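Local coordinates for mandelate racemase/muconate lactonizing enzyme family protein (Azoarcus sp., PDB 2QDE), which belongs to the mandelate racemase/muconate lactonizing enzyme family of the enolase superfamily and carries a barium ion in its barrel domain, at residues G276-K279 against A280-L284; I86-I89 against V90-D94. All blocks are in the same frame, centred on the assembly; numbering follows the deposited sequence.

Interaction 1 (G276-K279 against A280-L284); sequences GLLK and AQRWL
L278 and R282 meet one turn apart in the first turns of helix 277-290, a helix of the enolase-type barrel domain. CG of L278 lies 3.8 Å above the plane of the R282 guanidinium, offset toward its rim. The two side chains run at a slant to each other, and CD2 of L278 comes to 3.8 Å from NH2 of R282. The arginine chain is extended from CG to NE, which carries the guanidinium back over the leucine. NH2 makes a salt bridge with E87; NH1 lies close to the like-charged R288 of the second subunit. On its other branch, L278 turns CD1 toward the Q281 amide, with NE2 at 3.6 Å, and these side chains cross nearly at a right angle. CG of L278 is anti to the backbone N (chi1 175°), which places CD1 between the Q281 amide and the R282 chain, while CD2 reaches R282 alone. G276 is the N-cap residue, with a phi of 133° that suits glycine. Its carbonyl O accepts the N-H of A280 at 2.8 Å, the first of four backbone bonds between 276-279 and 280-284. D108 takes the N-H groups of L277 and L278 at this helix start. On the inner side, W283 packs on strand 266-269 and donates a hydrogen bond from NE1 to O of A249. K279 bends at chi2, chi3 and chi4 and carries its amine forward along the helix, toward R282. One water accepts from both cations, at 2.9 Å from K279 NZ and 2.7 Å from R282 NH1.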
loop_
_atom_site.group_PDB
_atom_site.type_symbol
_atom_site.label_atom_id
_atom_site.label_comp_id
_atom_site.label_asym_id
_atom_site.label_seq_id
_atom_site.Cartn_x
_atom_site.Cartn_y
_atom_site.Cartn_z
ATOM N N GLY A 276 -1.207 -9.304 -32.724
ATOM C CA GLY A 276 -0.249 -9.828 -33.683
ATOM C C GLY A 276 0.764 -10.745 -33.019
ATOM O O GLY A 276 0.833 -10.813 -31.796
ATOM N N LEU A 277 1.558 -11.444 -33.823
ATOM C CA LEU A 277 2.558 -12.359 -33.288
ATOM C C LEU A 277 3.642 -11.663 -32.470
ATOM O O LEU A 277 4.024 -12.159 -31.412
ATOM C CB LEU A 277 3.185 -13.179 -34.422
ATOM C CG LEU A 277 2.217 -14.101 -35.180
ATOM C CD1 LEU A 277 2.920 -14.694 -36.408
ATOM C CD2 LEU A 277 1.715 -15.210 -34.249
ATOM N N LEU A 278 4.140 -10.526 -32.949
ATOM C CA LEU A 278 5.164 -9.800 -32.210
ATOM C C LEU A 278 4.580 -9.314 -30.885
ATOM O O LEU A 278 5.180 -9.512 -29.835
ATOM C CB LEU A 278 5.692 -8.613 -33.021
ATOM C CG LEU A 278 6.683 -7.690 -32.306
ATOM C CD1 LEU A 278 7.831 -8.498 -31.696
ATOM C CD2 LEU A 278 7.210 -6.659 -33.288
ATOM N N LYS A 279 3.409 -8.684 -30.941
ATOM C CA LYS A 279 2.743 -8.201 -29.736
ATOM C C LYS A 279 2.489 -9.372 -28.781
ATOM O O LYS A 279 2.574 -9.222 -27.556
ATOM C CB LYS A 279 1.416 -7.513 -30.093
ATOM C CG LYS A 279 1.569 -6.152 -30.777
ATOM C CD LYS A 279 2.054 -5.072 -29.814
ATOM C CE LYS A 279 0.931 -4.596 -28.865
ATOM N NZ LYS A 279 1.419 -4.417 -27.438
ATOM N N ALA A 280 2.180 -10.538 -29.344
ATOM C CA ALA A 280 1.936 -11.729 -28.542
ATOM C C ALA A 280 3.213 -12.148 -27.806
ATOM O O ALA A 280 3.159 -12.558 -26.653
ATOM C CB ALA A 280 1.436 -12.869 -29.418
ATOM N N GLN A 281 4.362 -12.051 -28.471
ATOM C CA GLN A 281 5.624 -12.424 -27.830
ATOM C C GLN A 281 5.889 -11.525 -26.623
ATOM O O GLN A 281 6.371 -11.984 -25.589
ATOM C CB GLN A 281 6.787 -12.319 -28.823
ATOM C CG GLN A 281 6.717 -13.309 -29.981
ATOM C CD GLN A 281 7.903 -13.185 -30.913
ATOM O OE1 GLN A 281 8.784 -14.054 -30.949
ATOM N NE2 GLN A 281 7.942 -12.093 -31.662
ATOM N N ARG A 282 5.573 -10.240 -26.762
ATOM C CA ARG A 282 5.765 -9.299 -25.663
ATOM C C ARG A 282 4.799 -9.672 -24.531
ATOM O O ARG A 282 5.171 -9.705 -23.364
ATOM C CB ARG A 282 5.507 -7.869 -26.150
ATOM C CG ARG A 282 6.484 -7.413 -27.239
ATOM C CD ARG A 282 6.158 -6.017 -27.748
ATOM N NE ARG A 282 7.111 -5.577 -28.768
ATOM C CZ ARG A 282 6.933 -4.526 -29.564
ATOM N NH1 ARG A 282 5.833 -3.788 -29.470
ATOM N NH2 ARG A 282 7.856 -4.215 -30.464
ATOM N N TRP A 283 3.561 -9.962 -24.912
ATOM C CA TRP A 283 2.495 -10.359 -23.995
ATOM C C TRP A 283 2.958 -11.576 -23.179
ATOM O O TRP A 283 2.791 -11.631 -21.957
ATOM C CB TRP A 283 1.267 -10.733 -24.828
ATOM C CG TRP A 283 -0.060 -10.803 -24.118
ATOM C CD1 TRP A 283 -1.067 -9.886 -24.191
ATOM C CD2 TRP A 283 -0.576 -11.904 -23.359
ATOM N NE1 TRP A 283 -2.182 -10.351 -23.543
ATOM C CE2 TRP A 283 -1.912 -11.587 -23.021
ATOM C CE3 TRP A 283 -0.044 -13.131 -22.938
ATOM C CZ2 TRP A 283 -2.729 -12.458 -22.281
ATOM C CZ3 TRP A 283 -0.856 -13.998 -22.202
ATOM C CH2 TRP A 283 -2.182 -13.656 -21.884
ATOM N N LEU A 284 3.551 -12.542 -23.875
ATOM C CA LEU A 284 4.035 -13.767 -23.254
ATOM C C LEU A 284 5.268 -13.531 -22.379
ATOM O O LEU A 284 5.627 -14.371 -21.555
ATOM C CB LEU A 284 4.312 -14.825 -24.334
ATOM C CG LEU A 284 3.037 -15.384 -24.988
ATOM C CD1 LEU A 284 3.385 -16.341 -26.116
ATOM C CD2 LEU A 284 2.187 -16.091 -23.937
HETATM O O HOH W 1 4.070 -3.192 -27.479
#

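Interaction 2 (I86-I89 against V90-D94); sequences IEKI and VGRMD
I86 and V90 form a local contact one turn apart on helix 86-96, in the N-terminal domain of the family. It is a buried apolar pair beside a regular helical backbone. CG2 of I86 touches CG2 of V90 at 3.8 Å. I86 carries this methyl anti to the backbone N, V90 carries its CG2 beside its own N, and the two side chains cross obliquely. V90 CG2 also presses on the I86 carbonyl from beyond its oxygen end, at 3.0 Å from O, a tight contact. That same oxygen takes the N-H of V90, in a nearly straight bond of 168°. I89 and M93, also one turn apart, form a second and looser apolar pair: CG2 of I89 is 4.2 Å from CE of M93. The M93 chain bends at its last torsion (chi3 -71°), which brings CE round toward I89. The M93 N-H binds the I89 O at 2.9 Å. The outer side is polar. K88 is fully extended, and its CE passes 4.3 Å from CD of R92. The two cations stay apart, with K88 NZ 4.9 Å from R92 NH1. K88 NZ is engaged in a salt bridge with E81, which would offset part of the like charge. G91 continues the helix with its N-H on the E87 O. The buried E87 starts away from 90-94; its OE1 accepts the backbone N-H of D317 of the second subunit and also pairs with R282. I86, I89, V90 and M93 pack on helix 101-119. I89, R92 and M93 meet helix 62-78, and E87, V90 and D94 meet helix 277-290.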
loop_
_atom_site.group_PDB
_atom_site.type_symbol
_atom_site.label_atom_id
_atom_site.label_comp_id
_atom_site.label_asym_id
_atom_site.label_seq_id
_atom_site.Cartn_x
_atom_site.Cartn_y
_atom_site.Cartn_z
ATOM N N ILE A 86 9.323 -5.650 -39.344
ATOM C CA ILE A 86 8.154 -5.906 -38.513
ATOM C C ILE A 86 8.107 -5.066 -37.237
ATOM O O ILE A 86 7.055 -4.526 -36.912
ATOM C CB ILE A 86 8.039 -7.412 -38.181
ATOM C CG1 ILE A 86 7.783 -8.195 -39.481
ATOM C CG2 ILE A 86 6.888 -7.656 -37.205
ATOM C CD1 ILE A 86 7.739 -9.705 -39.305
ATOM N N GLU A 87 9.224 -4.951 -36.517
ATOM C CA GLU A 87 9.250 -4.128 -35.302
ATOM C C GLU A 87 8.822 -2.699 -35.666
ATOM O O GLU A 87 7.978 -2.097 -35.003
ATOM C CB GLU A 87 10.662 -4.066 -34.694
ATOM C CG GLU A 87 11.122 -5.286 -33.890
ATOM C CD GLU A 87 10.775 -5.208 -32.402
ATOM O OE1 GLU A 87 10.603 -4.087 -31.866
ATOM O OE2 GLU A 87 10.697 -6.277 -31.761
ATOM N N LYS A 88 9.419 -2.167 -36.729
ATOM C CA LYS A 88 9.126 -0.811 -37.176
ATOM C C LYS A 88 7.649 -0.615 -37.518
ATOM O O LYS A 88 7.009 0.311 -37.017
ATOM C CB LYS A 88 9.990 -0.465 -38.395
ATOM C CG LYS A 88 9.872 0.986 -38.850
ATOM C CD LYS A 88 10.530 1.191 -40.210
ATOM C CE LYS A 88 10.284 2.601 -40.729
ATOM N NZ LYS A 88 10.687 2.739 -42.160
ATOM N N ILE A 89 7.109 -1.488 -38.364
ATOM C CA ILE A 89 5.709 -1.393 -38.777
ATOM C C ILE A 89 4.717 -1.559 -37.623
ATOM O O ILE A 89 3.744 -0.808 -37.520
ATOM C CB ILE A 89 5.399 -2.434 -39.881
ATOM C CG1 ILE A 89 6.234 -2.114 -41.124
ATOM C CG2 ILE A 89 3.911 -2.419 -40.219
ATOM C CD1 ILE A 89 6.219 -3.205 -42.180
ATOM N N VAL A 90 4.956 -2.540 -36.759
ATOM C CA VAL A 90 4.077 -2.762 -35.615
ATOM C C VAL A 90 4.077 -1.510 -34.747
ATOM O O VAL A 90 3.045 -1.116 -34.210
ATOM C CB VAL A 90 4.548 -3.978 -34.773
ATOM C CG1 VAL A 90 3.729 -4.090 -33.485
ATOM C CG2 VAL A 90 4.409 -5.246 -35.592
ATOM N N GLY A 91 5.242 -0.883 -34.624
ATOM C CA GLY A 91 5.351 0.328 -33.830
ATOM C C GLY A 91 4.592 1.482 -34.456
ATOM O O GLY A 91 3.849 2.194 -33.776
ATOM N N ARG A 92 4.764 1.677 -35.758
ATOM C CA ARG A 92 4.060 2.763 -36.427
ATOM C C ARG A 92 2.544 2.556 -36.379
ATOM O O ARG A 92 1.798 3.515 -36.201
ATOM C CB ARG A 92 4.539 2.905 -37.877
ATOM C CG ARG A 92 5.997 3.334 -37.999
ATOM C CD ARG A 92 6.343 3.680 -39.436
ATOM N NE ARG A 92 5.703 4.924 -39.865
ATOM C CZ ARG A 92 5.602 5.316 -41.135
ATOM N NH1 ARG A 92 6.089 4.559 -42.108
ATOM N NH2 ARG A 92 5.026 6.473 -41.431
ATOM N N MET A 93 2.083 1.316 -36.526
ATOM C CA MET A 93 0.645 1.061 -36.464
ATOM C C MET A 93 0.088 1.458 -35.086
ATOM O O MET A 93 -1.007 2.021 -34.993
ATOM C CB MET A 93 0.325 -0.418 -36.757
ATOM C CG MET A 93 0.506 -0.846 -38.221
ATOM S SD MET A 93 -0.330 -2.415 -38.679
ATOM C CE MET A 93 0.684 -3.591 -37.798
ATOM N N ASP A 94 0.845 1.173 -34.024
ATOM C CA ASP A 94 0.418 1.508 -32.664
ATOM C C ASP A 94 0.397 3.014 -32.387
ATOM O O ASP A 94 -0.439 3.503 -31.626
ATOM C CB ASP A 94 1.308 0.813 -31.628
ATOM C CG ASP A 94 0.922 -0.646 -31.404
ATOM O OD1 ASP A 94 -0.248 -1.011 -31.678
ATOM O OD2 ASP A 94 1.786 -1.422 -30.935
#

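Both contacts are largely buried single-helix turns, and they meet where the two family domains adjoin. Interaction 1 belongs to helix 277-290 of the barrel, interaction 2 to helix 86-96 of the N-terminal domain; their centres are about 12 Å apart. R282 NH2 and E87 OE1 join them in a salt bridge of 3.1 Å, and L278 CD2 packs on V90 CG2 at 3.9 Å. Their chemistry differs. In 276-284 an aliphatic side chain lies against a guanidinium, and a water links two cations. In 86-94 methyl pairs face neighbouring helices, while K88 and R92 mark a more exposed side. Both also reach the second subunit.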